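Local structure of PT26-6P (Thermococcus sp., 2WB7) at residues 49-54 and 71-76; 88-93 and 167-172; 95-100 and 160-165; 105-110 and 122-127. The protein is of unknown function but is encoded by a family of mobile elements from euryarchaea and contains three domains with novel folds. One frame throughout, in Å; residues are numbered along the deposited sequence.

In the fold
All four contacts lie in the first immunoglobulin-like domain, where two beta sheets pack face to face. Contact 1 belongs to the sheet holding strands 52-62, 66-75 and 120-129. Contacts 2 and 3 pair strands 85-96 and 163-178 of the other sheet, their centres about 20 Å apart. Contact 4 crosses from one sheet to the other, its centre about 9 Å from that of contact 2 and about 13 Å from that of contact 1. Contact 1 closes first along the chain; contact 4 is nested inside the loop closed by contact 3, and contact 3 inside that of contact 2. Contact 1's hairpin and the sequence-distant strands of contact 2 share one core: Ile53 meets Val169, Ile71 meets Trp107.

Contact 1 of 4, residues 49-54 and 71-76; sequences GQVLIH and IRLEIP
This is an antiparallel beta hairpin within one sheet of an immunoglobulin-like sandwich, seen where strand 52-62 begins and strand 66-75 ends. Four backbone bonds join the two. Leu52 and Glu74 form a hydrogen-bonded pair: Leu52 N donates a hydrogen bond to Glu74 O at 3.0 Å, on a lone pair, and Glu74 N returns the bond to Leu52 O. Two residues on, His54 N reaches Arg72 O, and Arg72 N reaches His54 O at 2.7 Å with an N-H...O angle of 165°. The main-chain donors and acceptors of both pairs are therefore satisfied across the hairpin. Ile71 and Leu73 turn their backbone groups the other way, to Leu124 and Leu122 of strand 120-129, and Ile53 bonds to Gly45.

The non-hydrogen-bonded pair Ile53 and Leu73 faces the core, the two side chains lying side by side with Ile53 CG2 4.0 Å from Leu73 CD2. Val51 CG1 touches Leu73 CB, and beyond them Val90 and Val169 of the facing sheet close the packing. The other face carries Leu52, His54, Arg72 and Glu74. Arg72 sends its guanidinium away from the hairpin to a salt bridge with Asp123. Glu74 runs out extended beyond CG and crosses both opposing side chains, its carboxylate turned only 13° from the imidazole plane of His54. An alanine here would remove the carboxylate, and the His54 ring and Leu52 would probably be less firmly held on this face. OE1 of Glu74 sits at the rim of the His54 ring, while its OE2 rests against Leu52 CB.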
loop_
_atom_site.group_PDB
_atom_site.type_symbol
_atom_site.label_atom_id
_atom_site.label_comp_id
_atom_site.label_asym_id
_atom_site.label_seq_id
_atom_site.Cartn_x
_atom_site.Cartn_y
_atom_site.Cartn_z
ATOM N N GLY A 49 20.005 26.500 28.229
ATOM C CA GLY A 49 19.889 25.348 29.114
ATOM C C GLY A 49 21.162 24.527 29.167
ATOM O O GLY A 49 21.932 24.485 28.203
ATOM N N GLN A 50 21.382 23.875 30.308
ATOM C CA GLN A 50 22.566 23.052 30.527
ATOM C C GLN A 50 22.634 21.905 29.523
ATOM O O GLN A 50 23.562 21.091 29.556
ATOM C CB GLN A 50 22.564 22.475 31.949
ATOM C CG GLN A 50 22.492 23.501 33.077
ATOM C CD GLN A 50 21.063 23.790 33.498
ATOM O OE1 GLN A 50 20.146 23.787 32.666
ATOM N NE2 GLN A 50 20.859 24.037 34.800
ATOM N N VAL A 51 21.625 21.825 28.659
ATOM C CA VAL A 51 21.548 20.798 27.631
ATOM C C VAL A 51 20.752 21.344 26.444
ATOM O O VAL A 51 19.696 21.957 26.612
ATOM C CB VAL A 51 20.863 19.525 28.158
ATOM C CG1 VAL A 51 20.961 18.419 27.137
ATOM C CG2 VAL A 51 21.475 19.093 29.465
ATOM N N LEU A 52 21.282 21.148 25.244
ATOM C CA LEU A 52 20.550 21.460 24.030
ATOM C C LEU A 52 19.850 20.181 23.595
ATOM O O LEU A 52 20.456 19.106 23.609
ATOM C CB LEU A 52 21.488 21.962 22.931
ATOM C CG LEU A 52 21.772 23.466 22.892
ATOM C CD1 LEU A 52 20.483 24.283 22.632
ATOM C CD2 LEU A 52 22.449 23.897 24.181
ATOM N N ILE A 53 18.574 20.283 23.233
ATOM C CA ILE A 53 17.795 19.106 22.856
ATOM C C ILE A 53 17.349 19.195 21.406
ATOM O O ILE A 53 16.748 20.189 21.005
ATOM C CB ILE A 53 16.549 18.942 23.750
ATOM C CG1 ILE A 53 16.926 19.134 25.226
ATOM C CG2 ILE A 53 15.888 17.592 23.499
ATOM C CD1 ILE A 53 15.823 18.776 26.221
ATOM N N HIS A 54 17.660 18.156 20.631
ATOM C CA HIS A 54 17.178 18.021 19.257
ATOM C C HIS A 54 16.450 16.698 19.040
ATOM O O HIS A 54 16.894 15.638 19.509
ATOM C CB HIS A 54 18.329 18.156 18.270
ATOM C CG HIS A 54 18.991 19.497 18.309
ATOM N ND1 HIS A 54 18.599 20.542 17.500
ATOM C CD2 HIS A 54 20.005 19.971 19.076
ATOM C CE1 HIS A 54 19.345 21.602 17.762
ATOM N NE2 HIS A 54 20.206 21.281 18.713
ATOM N N ILE A 71 16.778 11.361 19.496
ATOM C CA ILE A 71 16.938 12.519 20.370
ATOM C C ILE A 71 18.424 12.787 20.615
ATOM O O ILE A 71 19.148 11.927 21.102
ATOM C CB ILE A 71 16.269 12.281 21.721
ATOM C CG1 ILE A 71 14.818 11.839 21.519
ATOM C CG2 ILE A 71 16.356 13.532 22.576
ATOM C CD1 ILE A 71 14.256 11.030 22.702
ATOM N N ARG A 72 18.873 13.987 20.277
ATOM C CA ARG A 72 20.265 14.326 20.473
ATOM C C ARG A 72 20.466 15.385 21.565
ATOM O O ARG A 72 19.964 16.508 21.460
ATOM C CB ARG A 72 20.866 14.791 19.158
ATOM C CG ARG A 72 22.283 15.252 19.264
ATOM C CD ARG A 72 22.637 16.014 18.021
ATOM N NE ARG A 72 24.028 15.810 17.648
ATOM C CZ ARG A 72 24.470 14.743 16.988
ATOM N NH1 ARG A 72 23.615 13.782 16.632
ATOM N NH2 ARG A 72 25.765 14.644 16.687
ATOM N N LEU A 73 21.215 15.019 22.603
ATOM C CA LEU A 73 21.498 15.910 23.722
ATOM C C LEU A 73 22.933 16.449 23.664
ATOM O O LEU A 73 23.881 15.674 23.713
ATOM C CB LEU A 73 21.314 15.149 25.031
ATOM C CG LEU A 73 20.019 14.353 25.214
ATOM C CD1 LEU A 73 19.958 13.769 26.613
ATOM C CD2 LEU A 73 18.837 15.248 24.963
ATOM N N GLU A 74 23.095 17.766 23.562
ATOM C CA GLU A 74 24.426 18.375 23.651
ATOM C C GLU A 74 24.714 18.927 25.036
ATOM O O GLU A 74 23.999 19.794 25.527
ATOM C CB GLU A 74 24.580 19.520 22.653
ATOM C CG GLU A 74 23.975 19.249 21.297
ATOM C CD GLU A 74 23.548 20.542 20.589
ATOM O OE1 GLU A 74 22.710 20.462 19.650
ATOM O OE2 GLU A 74 24.028 21.638 20.996
ATOM N N ILE A 75 25.767 18.424 25.665
ATOM C CA ILE A 75 26.312 19.079 26.841
ATOM C C ILE A 75 27.342 20.124 26.393
ATOM O O ILE A 75 28.421 19.769 25.929
ATOM C CB ILE A 75 26.972 18.074 27.792
ATOM C CG1 ILE A 75 26.217 16.737 27.791
ATOM C CG2 ILE A 75 27.082 18.656 29.183
ATOM C CD1 ILE A 75 24.794 16.820 28.223
ATOM N N PRO A 76 27.002 21.420 26.518
ATOM C CA PRO A 76 27.960 22.441 26.105
ATOM C C PRO A 76 29.141 22.483 27.063
ATOM O O PRO A 76 28.992 22.152 28.238
ATOM C CB PRO A 76 27.166 23.745 26.200
ATOM C CG PRO A 76 25.942 23.446 27.003
ATOM C CD PRO A 76 25.851 21.979 27.248
#

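Contact 2 of 4, residues 88-93 and 167-172; sequences TEVTAY and VIVKGY
Strands 85-96 and 163-178 run antiparallel here, the axes of the two short segments coming within 4.7 Å at 173° between their directions, with a classic beta bulge where Thr88 and Glu89 both face Lys170. At the bulge Lys170 O accepts a hydrogen bond from Thr88 N at 2.7 Å, on a lone pair, and a weak one from Glu89 N. Lys170 N answers to Glu89 O, and further along Thr91 and Ile168 exchange two bonds, Ile168 N to Thr91 O at 2.8 Å.

Val90, Ala92, Val167 and Val169 turn to the core. Val90 presents CG1, anti to its backbone N, obliquely to Val167 CG1 at 3.7 Å; its other branch, CG2, lies alongside Val169 CG1. Ala92 CB brushes Val167 CG2. From the facing sheet Ile53 touches Val169, Ile55 touches Val167 and Leu73 meets Val90. On the opposite face Glu89 and Lys170 lie side by side, the lysine extended beyond CG, and Glu89 OE1 meets Lys170 CD at 3.6 Å.

The carboxylate oxygen Glu89 OE1 stays 4.1 Å from Lys170 NZ, beyond a salt bridge, so the charges probably attract only loosely: the backbone bonds and the apolar valines carry the pairing.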
loop_
_atom_site.group_PDB
_atom_site.type_symbol
_atom_site.label_atom_id
_atom_site.label_comp_id
_atom_site.label_asym_id
_atom_site.label_seq_id
_atom_site.Cartn_x
_atom_site.Cartn_y
_atom_site.Cartn_z
ATOM N N THR A 88 19.601 12.454 34.829
ATOM C CA THR A 88 19.025 11.459 35.733
ATOM C C THR A 88 17.874 10.702 35.108
ATOM O O THR A 88 17.582 9.555 35.488
ATOM C CB THR A 88 18.506 12.094 37.016
ATOM O OG1 THR A 88 19.436 13.088 37.454
ATOM C CG2 THR A 88 18.358 11.024 38.099
ATOM N N GLU A 89 17.219 11.348 34.152
ATOM C CA GLU A 89 16.061 10.752 33.533
ATOM C C GLU A 89 15.640 11.527 32.310
ATOM O O GLU A 89 15.346 12.714 32.392
ATOM C CB GLU A 89 14.905 10.717 34.530
ATOM C CG GLU A 89 13.603 10.244 33.932
ATOM C CD GLU A 89 12.397 10.774 34.681
ATOM O OE1 GLU A 89 12.053 11.962 34.479
ATOM O OE2 GLU A 89 11.789 10.002 35.461
ATOM N N VAL A 90 15.619 10.851 31.167
ATOM C CA VAL A 90 15.012 11.417 29.974
ATOM C C VAL A 90 13.727 10.661 29.663
ATOM O O VAL A 90 13.648 9.432 29.788
ATOM C CB VAL A 90 15.952 11.389 28.762
ATOM C CG1 VAL A 90 15.268 12.014 27.542
ATOM C CG2 VAL A 90 17.253 12.109 29.084
ATOM N N THR A 91 12.715 11.421 29.278
ATOM C CA THR A 91 11.401 10.885 29.024
ATOM C C THR A 91 10.870 11.457 27.722
ATOM O O THR A 91 10.828 12.674 27.547
ATOM C CB THR A 91 10.445 11.251 30.174
ATOM O OG1 THR A 91 10.706 10.400 31.291
ATOM C CG2 THR A 91 8.994 11.107 29.754
ATOM N N ALA A 92 10.477 10.581 26.802
ATOM C CA ALA A 92 9.820 11.027 25.578
ATOM C C ALA A 92 8.490 10.303 25.324
ATOM O O ALA A 92 8.288 9.147 25.724
ATOM C CB ALA A 92 10.754 10.898 24.382
ATOM N N TYR A 93 7.583 11.004 24.660
ATOM C CA TYR A 93 6.281 10.453 24.342
ATOM C C TYR A 93 5.582 11.275 23.268
ATOM O O TYR A 93 6.015 12.385 22.922
ATOM C CB TYR A 93 5.406 10.367 25.593
ATOM C CG TYR A 93 5.262 11.675 26.332
ATOM C CD1 TYR A 93 5.985 11.923 27.495
ATOM C CD2 TYR A 93 4.409 12.665 25.866
ATOM C CE1 TYR A 93 5.858 13.123 28.169
ATOM C CE2 TYR A 93 4.274 13.859 26.529
ATOM C CZ TYR A 93 4.994 14.087 27.679
ATOM O OH TYR A 93 4.848 15.288 28.336
ATOM N N VAL A 167 9.927 15.896 24.766
ATOM C CA VAL A 167 11.008 15.288 25.524
ATOM C C VAL A 167 11.261 16.054 26.819
ATOM O O VAL A 167 11.182 17.287 26.861
ATOM C CB VAL A 167 12.307 15.270 24.705
ATOM C CG1 VAL A 167 13.384 14.457 25.424
ATOM C CG2 VAL A 167 12.045 14.713 23.309
ATOM N N ILE A 168 11.570 15.325 27.881
ATOM C CA ILE A 168 11.852 15.955 29.157
ATOM C C ILE A 168 13.148 15.417 29.730
ATOM O O ILE A 168 13.292 14.216 29.950
ATOM C CB ILE A 168 10.699 15.761 30.146
ATOM C CG1 ILE A 168 9.443 16.435 29.588
ATOM C CG2 ILE A 168 11.065 16.325 31.516
ATOM C CD1 ILE A 168 8.252 16.463 30.548
ATOM N N VAL A 169 14.102 16.321 29.938
ATOM C CA VAL A 169 15.389 15.951 30.498
ATOM C C VAL A 169 15.515 16.501 31.913
ATOM O O VAL A 169 15.224 17.677 32.175
ATOM C CB VAL A 169 16.575 16.451 29.634
ATOM C CG1 VAL A 169 17.888 15.782 30.077
ATOM C CG2 VAL A 169 16.293 16.213 28.154
ATOM N N LYS A 170 15.966 15.640 32.813
ATOM C CA LYS A 170 16.127 16.009 34.200
ATOM C C LYS A 170 17.487 15.563 34.709
ATOM O O LYS A 170 18.047 14.560 34.246
ATOM C CB LYS A 170 15.019 15.378 35.038
ATOM C CG LYS A 170 13.640 15.898 34.698
ATOM C CD LYS A 170 12.590 15.319 35.635
ATOM C CE LYS A 170 11.205 15.825 35.261
ATOM N NZ LYS A 170 10.141 15.233 36.131
ATOM N N GLY A 171 18.009 16.319 35.668
ATOM C CA GLY A 171 19.289 16.021 36.286
ATOM C C GLY A 171 19.848 17.273 36.923
ATOM O O GLY A 171 19.117 18.252 37.122
ATOM N N TYR A 172 21.143 17.261 37.226
ATOM C CA TYR A 172 21.765 18.393 37.903
ATOM C C TYR A 172 23.176 18.697 37.429
ATOM O O TYR A 172 23.925 17.792 37.048
ATOM C CB TYR A 172 21.812 18.124 39.395
ATOM C CG TYR A 172 22.693 16.950 39.756
ATOM C CD1 TYR A 172 24.065 17.105 39.906
ATOM C CD2 TYR A 172 22.151 15.690 39.948
ATOM C CE1 TYR A 172 24.868 16.041 40.244
ATOM C CE2 TYR A 172 22.947 14.619 40.288
ATOM C CZ TYR A 172 24.303 14.796 40.438
ATOM O OH TYR A 172 25.106 13.725 40.772
#

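Contact 3 of 4, residues 95-100 and 160-165; sequences IDENNR and TTHFEI
Backbone hydrogen bonds come first. Ile95 and Glu164 form one antiparallel hydrogen-bonded pair near the end of strand 85-96, where it leaves strand 163-178. Ile95 N gives a bond to Glu164 O at 2.7 Å, nearly along the C=O axis, and Glu164 N returns one to Ile95 O at 2.9 Å. Past this pair the two chains diverge.

Side-chain hydrogen bonds gather on Asp96. Its OD2 accepts Asn98 N at 2.7 Å and Arg100 N at the same length, both donors standing above the carboxylate plane rather than in it, while OD1 bonds to Tyr102 OH. Two backbone bonds complete the turn, Asp96 N to Arg100 O and Asn99 N to Asp96 O. With both carboxylate oxygens gripped, the aspartate is held within its own turn and leads away from 160-165. Glu164 bends at chi2 (-76°), and its carboxylate bonds to Thr214 OG1.

Van der Waals contact supplies the rest. Ile95 CG2 takes the crowded position between backbone N and carbonyl carbon, which sets it against the carbonyl oxygen of Glu164, with Glu164 CB next at 4.1 Å from Ile95 CG2. Glu97 crosses His162 obliquely, its OE1 3.7 Å from His162 CB and the carboxylate 51° from the ring; the histidine ring itself stacks on Trp218. Phe163 turns away from Ile95 toward Phe67 of the facing sheet.

Asp96 to Asn98 is an Asx turn, set in a tight hairpin loop: Asn99 takes the left-handed backbone conformation (phi 54°) of a G1 bulge, and the chain doubles back into strand 101-102 of this immunoglobulin-like domain.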
loop_
_atom_site.group_PDB
_atom_site.type_symbol
_atom_site.label_atom_id
_atom_site.label_comp_id
_atom_site.label_asym_id
_atom_site.label_seq_id
_atom_site.Cartn_x
_atom_site.Cartn_y
_atom_site.Cartn_z
ATOM N N ILE A 95 2.113 13.157 22.018
ATOM C CA ILE A 95 0.981 13.808 22.648
ATOM C C ILE A 95 -0.026 14.265 21.602
ATOM O O ILE A 95 0.345 14.864 20.591
ATOM C CB ILE A 95 1.437 14.990 23.558
ATOM C CG1 ILE A 95 0.228 15.710 24.155
ATOM C CG2 ILE A 95 2.316 15.965 22.788
ATOM C CD1 ILE A 95 0.591 16.832 25.090
ATOM N N ASP A 96 -1.296 13.960 21.827
ATOM C CA ASP A 96 -2.329 14.381 20.881
ATOM C C ASP A 96 -2.900 15.732 21.279
ATOM O O ASP A 96 -2.535 16.294 22.309
ATOM C CB ASP A 96 -3.452 13.345 20.764
ATOM C CG ASP A 96 -4.247 13.197 22.048
ATOM O OD1 ASP A 96 -4.894 12.140 22.205
ATOM O OD2 ASP A 96 -4.216 14.119 22.902
ATOM N N GLU A 97 -3.804 16.242 20.453
ATOM C CA GLU A 97 -4.379 17.557 20.659
ATOM C C GLU A 97 -5.361 17.586 21.825
ATOM O O GLU A 97 -6.124 18.529 21.952
ATOM C CB GLU A 97 -5.083 18.018 19.387
ATOM C CG GLU A 97 -6.393 17.281 19.126
ATOM C CD GLU A 97 -6.883 17.392 17.683
ATOM O OE1 GLU A 97 -6.048 17.315 16.741
ATOM O OE2 GLU A 97 -8.117 17.537 17.494
ATOM N N ASN A 98 -5.367 16.555 22.662
ATOM C CA ASN A 98 -6.122 16.600 23.916
ATOM C C ASN A 98 -5.222 16.284 25.096
ATOM O O ASN A 98 -5.694 15.795 26.125
ATOM C CB ASN A 98 -7.268 15.592 23.927
ATOM C CG ASN A 98 -8.071 15.616 22.657
ATOM O OD1 ASN A 98 -8.651 16.643 22.297
ATOM N ND2 ASN A 98 -8.112 14.476 21.956
ATOM N N ASN A 99 -3.928 16.541 24.951
ATOM C CA ASN A 99 -2.993 16.231 26.017
ATOM C C ASN A 99 -3.109 14.785 26.445
ATOM O O ASN A 99 -2.939 14.449 27.616
ATOM C CB ASN A 99 -3.240 17.135 27.214
ATOM C CG ASN A 99 -2.969 18.583 26.899
ATOM O OD1 ASN A 99 -3.889 19.402 26.861
ATOM N ND2 ASN A 99 -1.700 18.915 26.652
ATOM N N ARG A 100 -3.433 13.926 25.491
ATOM C CA ARG A 100 -3.310 12.510 25.747
ATOM C C ARG A 100 -1.963 12.046 25.203
ATOM O O ARG A 100 -1.529 12.492 24.128
ATOM C CB ARG A 100 -4.458 11.734 25.124
ATOM C CG ARG A 100 -4.640 10.403 25.772
ATOM C CD ARG A 100 -5.926 9.762 25.315
ATOM N NE ARG A 100 -6.014 8.367 25.751
ATOM C CZ ARG A 100 -6.426 7.371 24.969
ATOM N NH1 ARG A 100 -6.774 7.612 23.706
ATOM N NH2 ARG A 100 -6.478 6.133 25.442
ATOM N N THR A 160 -5.069 10.007 9.216
ATOM C CA THR A 160 -4.037 10.065 10.235
ATOM C C THR A 160 -4.306 11.222 11.203
ATOM O O THR A 160 -4.733 12.299 10.793
ATOM C CB THR A 160 -2.641 10.183 9.598
ATOM O OG1 THR A 160 -2.631 11.252 8.640
ATOM C CG2 THR A 160 -2.281 8.884 8.893
ATOM N N THR A 161 -4.073 10.968 12.489
ATOM C CA THR A 161 -4.334 11.936 13.552
ATOM C C THR A 161 -3.188 12.933 13.724
ATOM O O THR A 161 -2.029 12.603 13.463
ATOM C CB THR A 161 -4.516 11.227 14.898
ATOM O OG1 THR A 161 -5.475 10.153 14.774
ATOM C CG2 THR A 161 -4.957 12.230 15.962
ATOM N N HIS A 162 -3.516 14.148 14.162
ATOM C CA HIS A 162 -2.511 15.170 14.495
ATOM C C HIS A 162 -1.865 14.866 15.846
ATOM O O HIS A 162 -2.559 14.496 16.787
ATOM C CB HIS A 162 -3.154 16.561 14.556
ATOM C CG HIS A 162 -3.295 17.226 13.224
ATOM N ND1 HIS A 162 -4.017 18.386 13.040
ATOM C CD2 HIS A 162 -2.812 16.887 12.005
ATOM C CE1 HIS A 162 -3.957 18.743 11.769
ATOM N NE2 HIS A 162 -3.226 17.853 11.119
ATOM N N PHE A 163 -0.550 15.033 15.948
ATOM C CA PHE A 163 0.173 14.733 17.187
ATOM C C PHE A 163 1.500 15.501 17.229
ATOM O O PHE A 163 1.920 16.078 16.223
ATOM C CB PHE A 163 0.480 13.235 17.274
ATOM C CG PHE A 163 1.555 12.797 16.320
ATOM C CD1 PHE A 163 2.870 12.643 16.751
ATOM C CD2 PHE A 163 1.262 12.571 14.980
ATOM C CE1 PHE A 163 3.870 12.259 15.863
ATOM C CE2 PHE A 163 2.255 12.192 14.093
ATOM C CZ PHE A 163 3.561 12.034 14.537
ATOM N N GLU A 164 2.149 15.494 18.396
ATOM C CA GLU A 164 3.486 16.048 18.552
ATOM C C GLU A 164 4.298 15.178 19.493
ATOM O O GLU A 164 3.743 14.459 20.320
ATOM C CB GLU A 164 3.431 17.479 19.101
ATOM C CG GLU A 164 2.705 18.487 18.215
ATOM C CD GLU A 164 3.527 18.919 17.021
ATOM O OE1 GLU A 164 4.745 18.660 17.028
ATOM O OE2 GLU A 164 2.963 19.518 16.078
ATOM N N ILE A 165 5.616 15.244 19.361
ATOM C CA ILE A 165 6.504 14.582 20.300
ATOM C C ILE A 165 7.099 15.580 21.294
ATOM O O ILE A 165 7.491 16.690 20.935
ATOM C CB ILE A 165 7.650 13.852 19.580
ATOM C CG1 ILE A 165 7.088 12.875 18.553
ATOM C CG2 ILE A 165 8.524 13.108 20.581
ATOM C CD1 ILE A 165 8.161 12.170 17.758
#

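Contact 4 of 4, residues 105-110 and 122-127; sequences RVWNSS and LDLVTV
The indole of Trp107 is the centre of this contact, covered on both faces. Leu124 reaches it tip to tip, setting CD2 over the five-membered ring, 3.7 Å from its centroid and 9° off the normal, a CH-pi contact; Leu124 CD1 lies 4.0 Å from Trp107 CE3. On the opposite face lies the guanidinium of Arg105, with Trp107 NE1 over its centre. Val125 O comes to the ring edge near CZ2, and Thr126 CB lies obliquely 3.9 Å from Trp107 CH2. An alanine at Trp107 would probably lose this bridge between the strands, taking the apolar surface from Leu124 and the flat support from Arg105.

Outside this shell a water binds the two segments where no direct hydrogen bond does. It accepts from Arg105 NE at 2.9 Å and from Thr126 OG1, and donates to Val125 O. A bend at chi2 (-64°) folds the arginine back, so that NH1 makes a weak bond to Val106 O; long, weak ion pairs run to Asp366 and Asp367.

Strand 104-108 is held by strand 85-96 of one sheet, and strand 120-129 by strand 66-75 of the other, so the ring reaches from beside Val90 in its own sheet to Ile71 in the facing one.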
loop_
_atom_site.group_PDB
_atom_site.type_symbol
_atom_site.label_atom_id
_atom_site.label_comp_id
_atom_site.label_asym_id
_atom_site.label_seq_id
_atom_site.Cartn_x
_atom_site.Cartn_y
_atom_site.Cartn_z
ATOM N N ARG A 105 8.384 6.755 26.697
ATOM C CA ARG A 105 9.605 5.980 26.835
ATOM C C ARG A 105 10.418 6.670 27.901
ATOM O O ARG A 105 10.527 7.896 27.895
ATOM C CB ARG A 105 10.382 5.990 25.518
ATOM C CG ARG A 105 11.193 4.737 25.231
ATOM C CD ARG A 105 12.291 4.537 26.250
ATOM N NE ARG A 105 13.283 3.578 25.798
ATOM C CZ ARG A 105 14.294 3.148 26.543
ATOM N NH1 ARG A 105 14.445 3.601 27.779
ATOM N NH2 ARG A 105 15.154 2.270 26.053
ATOM N N VAL A 106 10.992 5.903 28.819
ATOM C CA VAL A 106 11.810 6.504 29.860
ATOM C C VAL A 106 13.190 5.866 29.983
ATOM O O VAL A 106 13.316 4.646 30.130
ATOM C CB VAL A 106 11.093 6.468 31.223
ATOM C CG1 VAL A 106 12.104 6.548 32.356
ATOM C CG2 VAL A 106 10.069 7.604 31.309
ATOM N N TRP A 107 14.221 6.707 29.908
ATOM C CA TRP A 107 15.588 6.308 30.230
ATOM C C TRP A 107 15.885 6.789 31.653
ATOM O O TRP A 107 15.841 8.000 31.935
ATOM C CB TRP A 107 16.581 6.941 29.253
ATOM C CG TRP A 107 16.458 6.494 27.810
ATOM C CD1 TRP A 107 17.117 5.451 27.216
ATOM C CD2 TRP A 107 15.659 7.099 26.776
ATOM N NE1 TRP A 107 16.763 5.360 25.891
ATOM C CE2 TRP A 107 15.869 6.356 25.597
ATOM C CE3 TRP A 107 14.774 8.183 26.740
ATOM C CZ2 TRP A 107 15.236 6.665 24.397
ATOM C CZ3 TRP A 107 14.144 8.485 25.550
ATOM C CH2 TRP A 107 14.382 7.733 24.393
ATOM N N ASN A 108 16.156 5.856 32.563
ATOM C CA ASN A 108 16.482 6.255 33.919
ATOM C C ASN A 108 17.986 6.387 34.104
ATOM O O ASN A 108 18.763 5.994 33.227
ATOM C CB ASN A 108 15.861 5.324 34.957
ATOM C CG ASN A 108 16.401 3.909 34.875
ATOM O OD1 ASN A 108 17.478 3.658 34.329
ATOM N ND2 ASN A 108 15.648 2.969 35.439
ATOM N N SER A 109 18.379 6.965 35.237
ATOM C CA SER A 109 19.766 7.345 35.471
ATOM C C SER A 109 20.751 6.227 35.114
ATOM O O SER A 109 21.849 6.501 34.628
ATOM C CB SER A 109 19.946 7.796 36.915
ATOM O OG SER A 109 19.713 6.705 37.783
ATOM N N SER A 110 20.348 4.975 35.328
ATOM C CA SER A 110 21.182 3.822 34.969
ATOM C C SER A 110 21.746 3.935 33.565
ATOM O O SER A 110 22.830 3.439 33.271
ATOM C CB SER A 110 20.374 2.524 35.048
ATOM O OG SER A 110 20.184 2.100 36.390
ATOM N N LEU A 122 25.155 13.261 23.191
ATOM C CA LEU A 122 24.485 12.000 23.479
ATOM C C LEU A 122 23.350 11.732 22.494
ATOM O O LEU A 122 22.524 12.603 22.239
ATOM C CB LEU A 122 23.938 12.019 24.905
ATOM C CG LEU A 122 25.005 12.291 25.964
ATOM C CD1 LEU A 122 24.451 12.097 27.367
ATOM C CD2 LEU A 122 26.210 11.382 25.705
ATOM N N ASP A 123 23.316 10.517 21.955
ATOM C CA ASP A 123 22.300 10.121 20.987
ATOM C C ASP A 123 21.384 9.072 21.580
ATOM O O ASP A 123 21.819 7.980 21.903
ATOM C CB ASP A 123 22.952 9.552 19.722
ATOM C CG ASP A 123 23.584 10.632 18.842
ATOM O OD1 ASP A 123 23.226 11.830 18.992
ATOM O OD2 ASP A 123 24.437 10.269 17.993
ATOM N N LEU A 124 20.111 9.408 21.716
ATOM C CA LEU A 124 19.106 8.445 22.143
ATOM C C LEU A 124 18.208 8.020 20.978
ATOM O O LEU A 124 17.770 8.853 20.172
ATOM C CB LEU A 124 18.252 9.047 23.256
ATOM C CG LEU A 124 18.927 9.326 24.596
ATOM C CD1 LEU A 124 17.990 10.167 25.446
ATOM C CD2 LEU A 124 19.299 8.029 25.321
ATOM N N VAL A 125 17.922 6.725 20.893
ATOM C CA VAL A 125 17.056 6.237 19.823
ATOM C C VAL A 125 15.836 5.512 20.368
ATOM O O VAL A 125 15.941 4.663 21.261
ATOM C CB VAL A 125 17.812 5.344 18.819
ATOM C CG1 VAL A 125 16.873 4.816 17.791
ATOM C CG2 VAL A 125 18.910 6.152 18.135
ATOM N N THR A 126 14.674 5.869 19.834
ATOM C CA THR A 126 13.440 5.212 20.217
ATOM C C THR A 126 12.490 5.032 19.022
ATOM O O THR A 126 12.773 5.465 17.904
ATOM C CB THR A 126 12.747 5.950 21.390
ATOM O OG1 THR A 126 11.799 5.072 22.008
ATOM C CG2 THR A 126 12.034 7.187 20.904
ATOM N N VAL A 127 11.375 4.354 19.255
ATOM C CA VAL A 127 10.383 4.133 18.222
ATOM C C VAL A 127 9.092 4.747 18.696
ATOM O O VAL A 127 8.730 4.593 19.853
ATOM C CB VAL A 127 10.140 2.641 18.009
ATOM C CG1 VAL A 127 9.234 2.422 16.807
ATOM C CG2 VAL A 127 11.467 1.907 17.838
HETATM O O HOH W 1 13.892 3.266 23.027
#